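Local coordinates for protein type IV pilin structural subunit (Pseudomonas aeruginosa, PDB 3JYZ) that serves as the structural subunit that polymerises into type IV pili, surface filaments probably used for attachment and twitching motility, at residues L15-P20 / T58-D63; L23-D28 / G68-T73; T41-Q46 / L50-K55. All coordinates share one frame; numbering follows the deposited sequence.

Contacts 1 and 2 are small, buried and without hydrogen bonds; contact 2 also sets a methyl against a main-chain oxygen. Both press helix 4-28 onto the same antiparallel sheet, contact 1 through strand 57-62 and contact 2 through the start of neighbouring strand 70-74. They meet where Met62 packs on Ile25 and Val60 on Ile70. Contact 3 lies farther from the centre and is partly buried. It joins the last turns of helix 33-49 to the chain that leaves it at Leu50-Ala52, and buries more surface than either of the others. Hydrogen bonds to main-chain oxygens do most of the holding there, but Trp43 reaches inward: its NE1 bonds to Val60 O, joining contact 3 to contact 1.

Contact 1 of 3, residues L15-P20 / T58-D63; sequences LVLAEP and TSVLMD
This is helix-on-sheet packing in the core of the pilin fold: Ala18 and Leu17, on the long N-terminal helix, meet Val60 of strand 57-62. The two segments bury 106 Å² and share no hydrogen bond, so the join is purely apolar. Val60 does all the touching from the strand, one methyl to each helix residue. Its CG1 is anti to the backbone N (chi1 179°) and lies 4.0 Å from Ala18 CB. The same methyl is 4.2 Å from Ala18 CA, so it lies close to the helix backbone as well. The short alanine lets the chains come close, with Ala18 CA 6.6 Å from Val60 CA. The other methyl, Val60 CG2, turns to the leucine and meets Leu17 CD2 more loosely at 4.4 Å. Leu17 reaches it with chi1 at -147°, about 30° from a staggered position, which suggests a mildly strained side chain. Just beyond, the helix kinks at Pro20, whose nitrogen makes no bond to the preceding turn. On the strand, Thr58 and Ser59 both face Thr73 in a classic beta bulge immediately before Val60. The main chain of Val60 pairs with Leu50, in the loop after helix 33-49. Val60 also packs on Ile70 of the neighbouring strand 70-74, while Ala18 touches Leu90 of strand 87-95 and Met62, farther along the strand, packs against helix 33-49.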
ATOM      1  N   LEU A  15      -3.994   0.746  -7.379  1.00 16.14           N
ATOM      2  CA  LEU A  15      -2.553   0.689  -7.206  1.00 15.24           C
ATOM      3  C   LEU A  15      -1.912   1.904  -7.859  1.00 15.89           C
ATOM      4  O   LEU A  15      -0.991   2.503  -7.314  1.00 16.16           O
ATOM      5  CB  LEU A  15      -1.996  -0.615  -7.781  1.00 14.57           C
ATOM      6  CG  LEU A  15      -2.436  -1.857  -7.002  1.00 15.12           C
ATOM      7  CD1 LEU A  15      -1.956  -3.113  -7.709  1.00 15.93           C
ATOM      8  CD2 LEU A  15      -1.890  -1.813  -5.583  1.00 15.07           C
ATOM      9  N   VAL A  16      -2.417   2.278  -9.025  1.00 15.67           N
ATOM     10  CA  VAL A  16      -1.895   3.442  -9.725  1.00 16.32           C
ATOM     11  C   VAL A  16      -2.150   4.715  -8.901  1.00 15.63           C
ATOM     12  O   VAL A  16      -1.310   5.616  -8.832  1.00 15.11           O
ATOM     13  CB  VAL A  16      -2.506   3.546 -11.138  1.00 18.07           C
ATOM     14  CG1 VAL A  16      -2.086   4.845 -11.807  1.00 18.97           C
ATOM     15  CG2 VAL A  16      -2.081   2.348 -11.972  1.00 18.65           C
ATOM     16  N   LEU A  17      -3.303   4.769  -8.246  1.00 16.98           N
ATOM     17  CA  LEU A  17      -3.670   5.897  -7.393  1.00 17.35           C
ATOM     18  C   LEU A  17      -2.736   6.062  -6.178  1.00 17.45           C
ATOM     19  O   LEU A  17      -2.588   7.161  -5.636  1.00 19.33           O
ATOM     20  CB  LEU A  17      -5.127   5.712  -6.939  1.00 18.32           C
ATOM     21  CG  LEU A  17      -6.082   6.886  -6.703  1.00 18.57           C
ATOM     22  CD1 LEU A  17      -6.244   7.769  -7.931  1.00 18.38           C
ATOM     23  CD2 LEU A  17      -7.440   6.372  -6.238  1.00 17.40           C
ATOM     24  N   ALA A  18      -2.101   4.973  -5.752  1.00 14.66           N
ATOM     25  CA  ALA A  18      -1.155   5.020  -4.640  1.00 13.89           C
ATOM     26  C   ALA A  18       0.271   5.426  -5.038  1.00 13.27           C
ATOM     27  O   ALA A  18       1.109   5.705  -4.179  1.00 12.60           O
ATOM     28  CB  ALA A  18      -1.131   3.675  -3.905  1.00 13.86           C
ATOM     29  N   GLU A  19       0.560   5.454  -6.334  1.00 13.58           N
ATOM     30  CA  GLU A  19       1.921   5.762  -6.773  1.00 14.93           C
ATOM     31  C   GLU A  19       2.458   7.103  -6.249  1.00 13.79           C
ATOM     32  O   GLU A  19       3.619   7.193  -5.862  1.00 14.27           O
ATOM     33  CB  GLU A  19       2.037   5.677  -8.298  1.00 17.14           C
ATOM     34  CG  GLU A  19       2.049   4.253  -8.829  1.00 22.13           C
ATOM     35  CD  GLU A  19       3.189   3.414  -8.257  1.00 27.25           C
ATOM     36  OE1 GLU A  19       4.284   3.969  -8.007  1.00 29.55           O
ATOM     37  OE2 GLU A  19       3.000   2.193  -8.066  1.00 29.42           O
ATOM     38  N   PRO A  20       1.628   8.157  -6.239  1.00 13.13           N
ATOM     39  CA  PRO A  20       2.159   9.419  -5.706  1.00 12.99           C
ATOM     40  C   PRO A  20       2.495   9.359  -4.207  1.00 12.78           C
ATOM     41  O   PRO A  20       3.333  10.131  -3.729  1.00 13.74           O
ATOM     42  CB  PRO A  20       1.026  10.420  -5.975  1.00 13.33           C
ATOM     43  CG  PRO A  20       0.278   9.836  -7.120  1.00 13.74           C
ATOM     44  CD  PRO A  20       0.326   8.349  -6.902  1.00 13.67           C
ATOM     45  N   THR A  58     -12.201   4.187  -2.321  1.00 10.39           N
ATOM     46  CA  THR A  58     -12.704   5.005  -1.219  1.00 10.38           C
ATOM     47  C   THR A  58     -11.582   5.845  -0.619  1.00  9.82           C
ATOM     48  O   THR A  58     -11.739   7.045  -0.402  1.00 10.75           O
ATOM     49  CB  THR A  58     -13.314   4.122  -0.122  1.00 12.22           C
ATOM     50  OG1 THR A  58     -14.530   3.545  -0.610  1.00 14.75           O
ATOM     51  CG2 THR A  58     -13.616   4.925   1.143  1.00 13.15           C
ATOM     52  N   SER A  59     -10.436   5.218  -0.380  1.00  8.96           N
ATOM     53  CA  SER A  59      -9.360   5.890   0.328  1.00  8.03           C
ATOM     54  C   SER A  59      -8.029   5.189   0.125  1.00  7.85           C
ATOM     55  O   SER A  59      -7.983   3.979  -0.116  1.00  8.25           O
ATOM     56  CB  SER A  59      -9.685   5.973   1.825  1.00  9.08           C
ATOM     57  OG  SER A  59      -9.864   4.683   2.387  1.00  9.82           O
ATOM     58  N   VAL A  60      -6.958   5.971   0.216  1.00  7.11           N
ATOM     59  CA  VAL A  60      -5.590   5.471   0.177  1.00  7.03           C
ATOM     60  C   VAL A  60      -4.922   6.161   1.351  1.00  7.15           C
ATOM     61  O   VAL A  60      -4.601   7.345   1.273  1.00  8.80           O
ATOM     62  CB  VAL A  60      -4.893   5.888  -1.129  1.00  7.40           C
ATOM     63  CG1 VAL A  60      -3.459   5.377  -1.159  1.00  8.45           C
ATOM     64  CG2 VAL A  60      -5.685   5.377  -2.343  1.00  8.44           C
ATOM     65  N   LEU A  61      -4.748   5.436   2.451  1.00  6.15           N
ATOM     66  CA  LEU A  61      -4.310   6.074   3.692  1.00  6.61           C
ATOM     67  C   LEU A  61      -3.030   5.466   4.243  1.00  7.30           C
ATOM     68  O   LEU A  61      -2.868   4.243   4.275  1.00  7.41           O
ATOM     69  CB  LEU A  61      -5.415   5.999   4.750  1.00  6.92           C
ATOM     70  CG  LEU A  61      -6.601   6.933   4.491  1.00  8.34           C
ATOM     71  CD1 LEU A  61      -7.765   6.564   5.400  1.00  9.89           C
ATOM     72  CD2 LEU A  61      -6.216   8.400   4.674  1.00  8.51           C
HETATM   73  N   MSE A  62      -2.131   6.330   4.704  1.00  8.01           N
HETATM   74  CA  MSE A  62      -0.934   5.880   5.402  1.00  8.34           C
HETATM   75  C   MSE A  62      -1.243   5.644   6.874  1.00  7.82           C
HETATM   76  O   MSE A  62      -2.012   6.379   7.489  1.00  8.64           O
HETATM   77  CB  MSE A  62       0.180   6.909   5.269  1.00 10.08           C
HETATM   78  CG  MSE A  62       0.677   7.044   3.855  1.00 11.37           C
HETATM   79 SE   MSE A  62       2.059   8.396   3.657  1.00 15.66          SE
HETATM   80  CE  MSE A  62       3.444   7.642   4.772  1.00 17.37           C
ATOM     81  N   ASP A  63      -0.647   4.601   7.430  1.00  7.55           N
ATOM     82  CA  ASP A  63      -0.900   4.233   8.815  1.00  9.03           C
ATOM     83  C   ASP A  63      -0.758   5.442   9.741  1.00  8.50           C
ATOM     84  O   ASP A  63       0.228   6.174   9.662  1.00  8.78           O
ATOM     85  CB  ASP A  63       0.084   3.137   9.201  1.00 10.97           C
ATOM     86  CG  ASP A  63      -0.136   2.623  10.595  1.00 13.95           C
ATOM     87  OD1 ASP A  63       0.409   3.235  11.537  1.00 15.23           O
ATOM     88  OD2 ASP A  63      -0.818   1.589  10.742  1.00 16.32           O
TER

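Contact 2 of 3, residues L23-D28 / G68-T73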
ATOM      1  N   LEU A  23       5.932   7.880  -4.077  1.00 13.11           N
ATOM      2  CA  LEU A  23       6.871   8.912  -4.493  1.00 13.80           C
ATOM      3  C   LEU A  23       7.122   9.896  -3.359  1.00 14.26           C
ATOM      4  O   LEU A  23       8.272  10.244  -3.086  1.00 15.76           O
ATOM      5  CB  LEU A  23       6.349   9.656  -5.723  1.00 15.53           C
ATOM      6  CG  LEU A  23       7.304  10.687  -6.331  1.00 17.34           C
ATOM      7  CD1 LEU A  23       8.636  10.042  -6.717  1.00 18.24           C
ATOM      8  CD2 LEU A  23       6.653  11.365  -7.530  1.00 17.70           C
HETATM    9  N   MSE A  24       6.052  10.346  -2.700  1.00 13.94           N
HETATM   10  CA  MSE A  24       6.187  11.281  -1.581  1.00 14.94           C
HETATM   11  C   MSE A  24       7.034  10.696  -0.455  1.00 14.57           C
HETATM   12  O   MSE A  24       7.856  11.385   0.138  1.00 14.70           O
HETATM   13  CB  MSE A  24       4.820  11.711  -1.032  1.00 16.20           C
HETATM   14  CG  MSE A  24       4.913  12.547   0.255  1.00 17.25           C
HETATM   15 SE   MSE A  24       3.160  13.123   0.942  1.00 20.16          SE
HETATM   16  CE  MSE A  24       2.578  14.178  -0.621  1.00 19.66           C
ATOM     17  N   ILE A  25       6.826   9.423  -0.150  1.00 13.58           N
ATOM     18  CA  ILE A  25       7.617   8.773   0.887  1.00 13.14           C
ATOM     19  C   ILE A  25       9.094   8.746   0.489  1.00 14.05           C
ATOM     20  O   ILE A  25       9.968   9.041   1.302  1.00 14.69           O
ATOM     21  CB  ILE A  25       7.086   7.360   1.195  1.00 12.57           C
ATOM     22  CG1 ILE A  25       5.764   7.460   1.956  1.00 12.85           C
ATOM     23  CG2 ILE A  25       8.102   6.572   2.013  1.00 12.92           C
ATOM     24  CD1 ILE A  25       4.948   6.195   1.923  1.00 13.63           C
ATOM     25  N   SER A  26       9.360   8.415  -0.769  1.00 14.70           N
ATOM     26  CA  SER A  26      10.727   8.367  -1.283  1.00 16.03           C
ATOM     27  C   SER A  26      11.451   9.699  -1.155  1.00 16.79           C
ATOM     28  O   SER A  26      12.604   9.749  -0.720  1.00 17.40           O
ATOM     29  CB  SER A  26      10.723   7.943  -2.751  1.00 17.46           C
ATOM     30  OG  SER A  26      12.044   7.961  -3.270  1.00 21.57           O
ATOM     31  N   THR A  27      10.774  10.776  -1.537  1.00 17.16           N
ATOM     32  CA  THR A  27      11.409  12.088  -1.617  1.00 19.20           C
ATOM     33  C   THR A  27      11.348  12.878  -0.314  1.00 20.47           C
ATOM     34  O   THR A  27      12.253  13.665  -0.017  1.00 22.09           O
ATOM     35  CB  THR A  27      10.784  12.953  -2.738  1.00 20.87           C
ATOM     36  OG1 THR A  27       9.407  13.200  -2.438  1.00 21.69           O
ATOM     37  CG2 THR A  27      10.883  12.250  -4.077  1.00 21.80           C
ATOM     38  N   ASP A  28      10.289  12.675   0.463  1.00 20.16           N
ATOM     39  CA  ASP A  28      10.040  13.530   1.622  1.00 21.43           C
ATOM     40  C   ASP A  28       9.678  12.785   2.902  1.00 19.69           C
ATOM     41  O   ASP A  28       9.483  13.399   3.949  1.00 19.85           O
ATOM     42  CB  ASP A  28       8.934  14.532   1.287  1.00 24.72           C
ATOM     43  CG  ASP A  28       9.398  15.601   0.324  1.00 27.92           C
ATOM     44  OD1 ASP A  28      10.076  16.548   0.777  1.00 29.68           O
ATOM     45  OD2 ASP A  28       9.092  15.498  -0.883  1.00 29.07           O
ATOM     46  N   GLY A  68       4.287   4.134   7.579  1.00  8.00           N
ATOM     47  CA  GLY A  68       4.413   4.239   6.132  1.00  8.69           C
ATOM     48  C   GLY A  68       3.591   3.199   5.382  1.00  8.22           C
ATOM     49  O   GLY A  68       3.531   3.219   4.146  1.00  8.80           O
ATOM     50  N   VAL A  69       2.944   2.295   6.115  1.00  7.57           N
ATOM     51  CA  VAL A  69       2.105   1.271   5.490  1.00  7.66           C
ATOM     52  C   VAL A  69       0.826   1.880   4.918  1.00  8.20           C
ATOM     53  O   VAL A  69       0.127   2.619   5.608  1.00  8.54           O
ATOM     54  CB  VAL A  69       1.757   0.145   6.474  1.00  7.21           C
ATOM     55  CG1 VAL A  69       0.731  -0.820   5.848  1.00  7.83           C
ATOM     56  CG2 VAL A  69       3.020  -0.608   6.882  1.00  8.65           C
ATOM     57  N   ILE A  70       0.522   1.572   3.658  1.00  7.75           N
ATOM     58  CA  ILE A  70      -0.632   2.148   2.978  1.00  7.74           C
ATOM     59  C   ILE A  70      -1.775   1.144   2.869  1.00  7.90           C
ATOM     60  O   ILE A  70      -1.576   0.012   2.441  1.00  8.69           O
ATOM     61  CB  ILE A  70      -0.257   2.603   1.549  1.00  7.88           C
ATOM     62  CG1 ILE A  70       0.762   3.746   1.595  1.00  8.05           C
ATOM     63  CG2 ILE A  70      -1.504   3.024   0.759  1.00  8.25           C
ATOM     64  CD1 ILE A  70       1.393   4.089   0.249  1.00  9.14           C
ATOM     65  N   THR A  71      -2.977   1.563   3.248  1.00  6.68           N
ATOM     66  CA  THR A  71      -4.167   0.748   3.030  1.00  7.32           C
ATOM     67  C   THR A  71      -5.005   1.380   1.936  1.00  7.81           C
ATOM     68  O   THR A  71      -5.374   2.559   2.027  1.00  8.48           O
ATOM     69  CB  THR A  71      -5.020   0.641   4.305  1.00  7.92           C
ATOM     70  OG1 THR A  71      -4.231   0.057   5.343  1.00  9.23           O
ATOM     71  CG2 THR A  71      -6.260  -0.216   4.060  1.00  7.88           C
ATOM     72  N   ILE A  72      -5.286   0.606   0.893  1.00  7.39           N
ATOM     73  CA  ILE A  72      -6.211   1.039  -0.141  1.00  7.15           C
ATOM     74  C   ILE A  72      -7.544   0.356   0.122  1.00  7.61           C
ATOM     75  O   ILE A  72      -7.615  -0.879   0.209  1.00  7.87           O
ATOM     76  CB  ILE A  72      -5.740   0.623  -1.524  1.00  7.54           C
ATOM     77  CG1 ILE A  72      -4.329   1.143  -1.791  1.00  8.85           C
ATOM     78  CG2 ILE A  72      -6.723   1.117  -2.584  1.00  8.97           C
ATOM     79  CD1 ILE A  72      -3.735   0.571  -3.073  1.00 10.28           C
ATOM     80  N   THR A  73      -8.591   1.165   0.265  1.00  7.90           N
ATOM     81  CA  THR A  73      -9.941   0.664   0.467  1.00  8.72           C
ATOM     82  C   THR A  73     -10.750   0.929  -0.792  1.00  9.19           C
ATOM     83  O   THR A  73     -10.824   2.059  -1.266  1.00  9.53           O
ATOM     84  CB  THR A  73     -10.599   1.354   1.677  1.00 10.18           C
ATOM     85  OG1 THR A  73      -9.833   1.077   2.857  1.00 10.51           O
ATOM     86  CG2 THR A  73     -12.045   0.864   1.864  1.00 10.55           C
TER
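Ile25 chi1 of -72° sets CG1 anti to the carbonyl carbon, and chi2 of 162° extends the chain so that CD1 points from the helix to Gly68 and Ile70. This is the far end of the helix-on-sheet packing of the type IV pilin fold, where the N-terminal helix 4-28 lies over the antiparallel sheet at the start of strand 70-74. The CD1 methyl carries the whole contact. It meets Ile70 CD1 end to end at 4.5 Å, a loose methyl-to-methyl touch, and lies nearer the main chain of the turn before the strand. No hydrogen bond joins the segments, and they bury 78 Å². Gly68 sits in the turn leading into strand 70-74; at its positive phi of 87° a side chain would press on the preceding carbonyl O, so glycine suits the turn. The nearest CA atoms, Ile25 CA and Gly68 CA, are 7.6 Å apart, so the isoleucine side chain spans the gap. Ile25 also touches Met62, Ile115 and Trp117, and Ile70 touches Val60, Trp117 and Ala21, so the two isoleucines share one buried apolar cluster drawn from several strands. Away from the sheet, exposed Thr27 OG1 gives its hydrogen to Asp28 OD2 at 2.8 Å. The carbonyl of Ile25 receives Ser30 OG; at the other end of the residue, Ile25 CD1 rests 4.0 Å from Gly68 O.

Contact 3 of 3, residues T41-Q46 / L50-K55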
ATOM      1  N   THR A  41       1.156  12.815   7.667  1.00 10.06           N
ATOM      2  CA  THR A  41       0.164  13.860   7.873  1.00 10.81           C
ATOM      3  C   THR A  41      -0.216  14.551   6.569  1.00 11.91           C
ATOM      4  O   THR A  41      -1.395  14.767   6.290  1.00 12.73           O
ATOM      5  CB  THR A  41       0.689  14.889   8.880  1.00 11.91           C
ATOM      6  OG1 THR A  41       0.844  14.248  10.149  1.00 13.10           O
ATOM      7  CG2 THR A  41      -0.284  16.052   9.024  1.00 12.40           C
ATOM      8  N   THR A  42       0.785  14.896   5.766  1.00 11.88           N
ATOM      9  CA  THR A  42       0.555  15.574   4.498  1.00 12.59           C
ATOM     10  C   THR A  42      -0.301  14.730   3.563  1.00 11.78           C
ATOM     11  O   THR A  42      -1.296  15.208   3.009  1.00 13.41           O
ATOM     12  CB  THR A  42       1.894  15.884   3.807  1.00 13.80           C
ATOM     13  OG1 THR A  42       2.667  16.732   4.665  1.00 15.26           O
ATOM     14  CG2 THR A  42       1.673  16.569   2.464  1.00 13.94           C
ATOM     15  N   TRP A  43       0.082  13.467   3.390  1.00  9.77           N
ATOM     16  CA  TRP A  43      -0.664  12.590   2.500  1.00  8.94           C
ATOM     17  C   TRP A  43      -2.119  12.418   2.946  1.00  9.05           C
ATOM     18  O   TRP A  43      -3.055  12.566   2.149  1.00  8.39           O
ATOM     19  CB  TRP A  43      -0.006  11.200   2.382  1.00  8.77           C
ATOM     20  CG  TRP A  43      -0.825  10.333   1.488  1.00  8.83           C
ATOM     21  CD1 TRP A  43      -1.783   9.437   1.859  1.00 10.27           C
ATOM     22  CD2 TRP A  43      -0.806  10.342   0.061  1.00 10.20           C
ATOM     23  NE1 TRP A  43      -2.353   8.869   0.737  1.00  9.96           N
ATOM     24  CE2 TRP A  43      -1.774   9.413  -0.376  1.00 10.27           C
ATOM     25  CE3 TRP A  43      -0.059  11.047  -0.890  1.00 10.43           C
ATOM     26  CZ2 TRP A  43      -2.005   9.164  -1.731  1.00 10.18           C
ATOM     27  CZ3 TRP A  43      -0.294  10.801  -2.233  1.00 10.53           C
ATOM     28  CH2 TRP A  43      -1.262   9.866  -2.641  1.00 11.05           C
ATOM     29  N   ASN A  44      -2.304  12.087   4.220  1.00  9.09           N
ATOM     30  CA  ASN A  44      -3.628  11.722   4.724  1.00  9.45           C
ATOM     31  C   ASN A  44      -4.620  12.879   4.683  1.00 11.03           C
ATOM     32  O   ASN A  44      -5.823  12.644   4.644  1.00 12.81           O
ATOM     33  CB  ASN A  44      -3.543  11.137   6.141  1.00  8.91           C
ATOM     34  CG  ASN A  44      -2.966   9.730   6.164  1.00  8.76           C
ATOM     35  OD1 ASN A  44      -2.598   9.213   7.225  1.00 11.53           O
ATOM     36  ND2 ASN A  44      -2.896   9.107   5.005  1.00  5.47           N
ATOM     37  N   GLN A  45      -4.122  14.117   4.646  1.00 10.53           N
ATOM     38  CA  GLN A  45      -5.003  15.286   4.640  1.00 11.87           C
ATOM     39  C   GLN A  45      -5.663  15.505   3.293  1.00 10.96           C
ATOM     40  O   GLN A  45      -6.706  16.144   3.207  1.00 11.73           O
ATOM     41  CB  GLN A  45      -4.244  16.539   5.092  1.00 16.54           C
ATOM     42  CG  GLN A  45      -3.722  16.351   6.493  1.00 22.82           C
ATOM     43  CD  GLN A  45      -3.277  17.618   7.184  1.00 27.19           C
ATOM     44  OE1 GLN A  45      -3.526  17.792   8.384  1.00 28.72           O
ATOM     45  NE2 GLN A  45      -2.595  18.496   6.453  1.00 27.77           N
ATOM     46  N   GLN A  46      -5.049  14.945   2.267  1.00  9.71           N
ATOM     47  CA  GLN A  46      -5.559  15.047   0.895  1.00  9.18           C
ATOM     48  C   GLN A  46      -6.937  14.453   0.753  1.00  8.86           C
ATOM     49  O   GLN A  46      -7.295  13.663   1.528  1.00  9.68           O
ATOM     50  CB  GLN A  46      -4.587  14.356  -0.074  1.00  9.46           C
ATOM     51  CG  GLN A  46      -3.194  14.963  -0.081  1.00 10.20           C
ATOM     52  CD  GLN A  46      -2.201  14.194  -0.893  1.00 11.41           C
ATOM     53  OE1 GLN A  46      -1.122  14.642  -1.089  1.00 13.53           O
ATOM     54  NE2 GLN A  46      -2.583  13.046  -1.363  1.00 10.14           N
ATOM     55  N   LEU A  50      -9.030  11.445   3.090  1.00  8.15           N
ATOM     56  CA  LEU A  50      -9.015  10.065   2.598  1.00  8.69           C
ATOM     57  C   LEU A  50      -7.772   9.739   1.752  1.00  8.29           C
ATOM     58  O   LEU A  50      -7.631   8.615   1.255  1.00  8.07           O
ATOM     59  CB  LEU A  50     -10.294   9.759   1.804  1.00  9.55           C
ATOM     60  CG  LEU A  50     -11.607   9.902   2.586  1.00  9.82           C
ATOM     61  CD1 LEU A  50     -12.800   9.415   1.757  1.00  9.69           C
ATOM     62  CD2 LEU A  50     -11.525   9.147   3.909  1.00 11.15           C
ATOM     63  N   GLY A  51      -6.878  10.714   1.590  1.00  7.48           N
ATOM     64  CA  GLY A  51      -5.612  10.474   0.913  1.00  8.49           C
ATOM     65  C   GLY A  51      -5.723  10.559  -0.598  1.00  8.16           C
ATOM     66  O   GLY A  51      -5.092  11.397  -1.234  1.00  9.41           O
ATOM     67  N   ALA A  52      -6.519   9.662  -1.168  1.00  8.07           N
ATOM     68  CA  ALA A  52      -6.841   9.689  -2.587  1.00  8.80           C
ATOM     69  C   ALA A  52      -8.117   8.899  -2.775  1.00  9.40           C
ATOM     70  O   ALA A  52      -8.443   8.034  -1.965  1.00 10.11           O
ATOM     71  CB  ALA A  52      -5.703   9.078  -3.410  1.00  9.23           C
ATOM     72  N   SER A  53      -8.850   9.194  -3.842  1.00 10.20           N
ATOM     73  CA  SER A  53     -10.091   8.484  -4.090  1.00 11.45           C
ATOM     74  C   SER A  53     -10.483   8.588  -5.560  1.00 11.92           C
ATOM     75  O   SER A  53      -9.920   9.388  -6.311  1.00 13.46           O
ATOM     76  CB  SER A  53     -11.197   9.055  -3.213  1.00 14.30           C
ATOM     77  OG  SER A  53     -11.501  10.368  -3.627  1.00 16.08           O
ATOM     78  N   SER A  54     -11.450   7.769  -5.956  1.00 11.21           N
ATOM     79  CA  SER A  54     -11.907   7.726  -7.336  1.00 11.77           C
ATOM     80  C   SER A  54     -13.233   6.996  -7.341  1.00 13.44           C
ATOM     81  O   SER A  54     -13.752   6.644  -6.292  1.00 13.15           O
ATOM     82  CB  SER A  54     -10.900   6.964  -8.196  1.00 12.74           C
ATOM     83  OG  SER A  54     -10.905   5.590  -7.856  1.00 13.73           O
ATOM     84  N   LYS A  55     -13.753   6.689  -8.495  1.00 14.20           N
ATOM     85  CA  LYS A  55     -14.961   5.916  -8.536  1.00 15.68           C
ATOM     86  C   LYS A  55     -14.811   4.550  -7.871  1.00 15.47           C
ATOM     87  O   LYS A  55     -15.667   4.120  -7.273  1.00 15.87           O
ATOM     88  CB  LYS A  55     -15.452   5.710 -10.002  1.00 16.66           C
ATOM     89  CG  LYS A  55     -16.675   4.863 -10.094  1.00 17.79           C
ATOM     90  CD  LYS A  55     -17.181   4.780 -11.536  1.00 19.18           C
ATOM     91  CE  LYS A  55     -18.284   3.749 -11.663  1.00 21.19           C
ATOM     92  NZ  LYS A  55     -19.047   3.851 -12.909  1.00 22.66           N
TER
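The Trp43 indole has Gln46 and Gly51 above one face: Gln46 NE2 stands 3.2 Å over the ring plane and Gly51 O 3.7 Å over it, both offset toward the rim. Ala52 approaches obliquely, its CB 4.1 Å from Trp43 CZ2. The indole nitrogen is spoken for, since NE1 donates to the carbonyl of Val60 on strand 57-62, which would hold the ring's rotation. A chi1 of 179° carries the Trp43 ring alongside Gly51. The two polar atoms over the indole also bond to each other: Gln46 NE2 donates to Gly51 O at 3.0 Å with an N-H...O angle of 157°. The oxygen lies in the plane of the Gln46 amide, and the amide arrives tilted slightly from the carbonyl plane of Gly51. Main-chain bonds complete the grip. Gln46 O receives Gly51 N at 3.0 Å, the donor standing well above the carbonyl plane, and more weakly Leu50 N at 3.2 Å, so one carbonyl holds two successive N-H groups. Gln46 is thus bound to the departing chain through both its backbone and its side chain. Lacking a side chain, Gly51 can slip close under the helix: its CA makes a nearly straight C-H...O contact with Trp43 O (166° at the hydrogen) and also nears the indole nitrogen. Beyond the segments, Leu50 pairs through its backbone with Val60, while Trp43 also touches Met62 and Ala21. The arrangement is a helix C-terminus followed by a positive-phi glycine, whose N-H and that of Leu50 are taken by Gln46 O; the chain steps across the end of helix 33-49 and runs on in roughly the helix's direction before strand 57-62, within the connection between N-terminal helix and sheet known in type IV pilins as the αβ-loop.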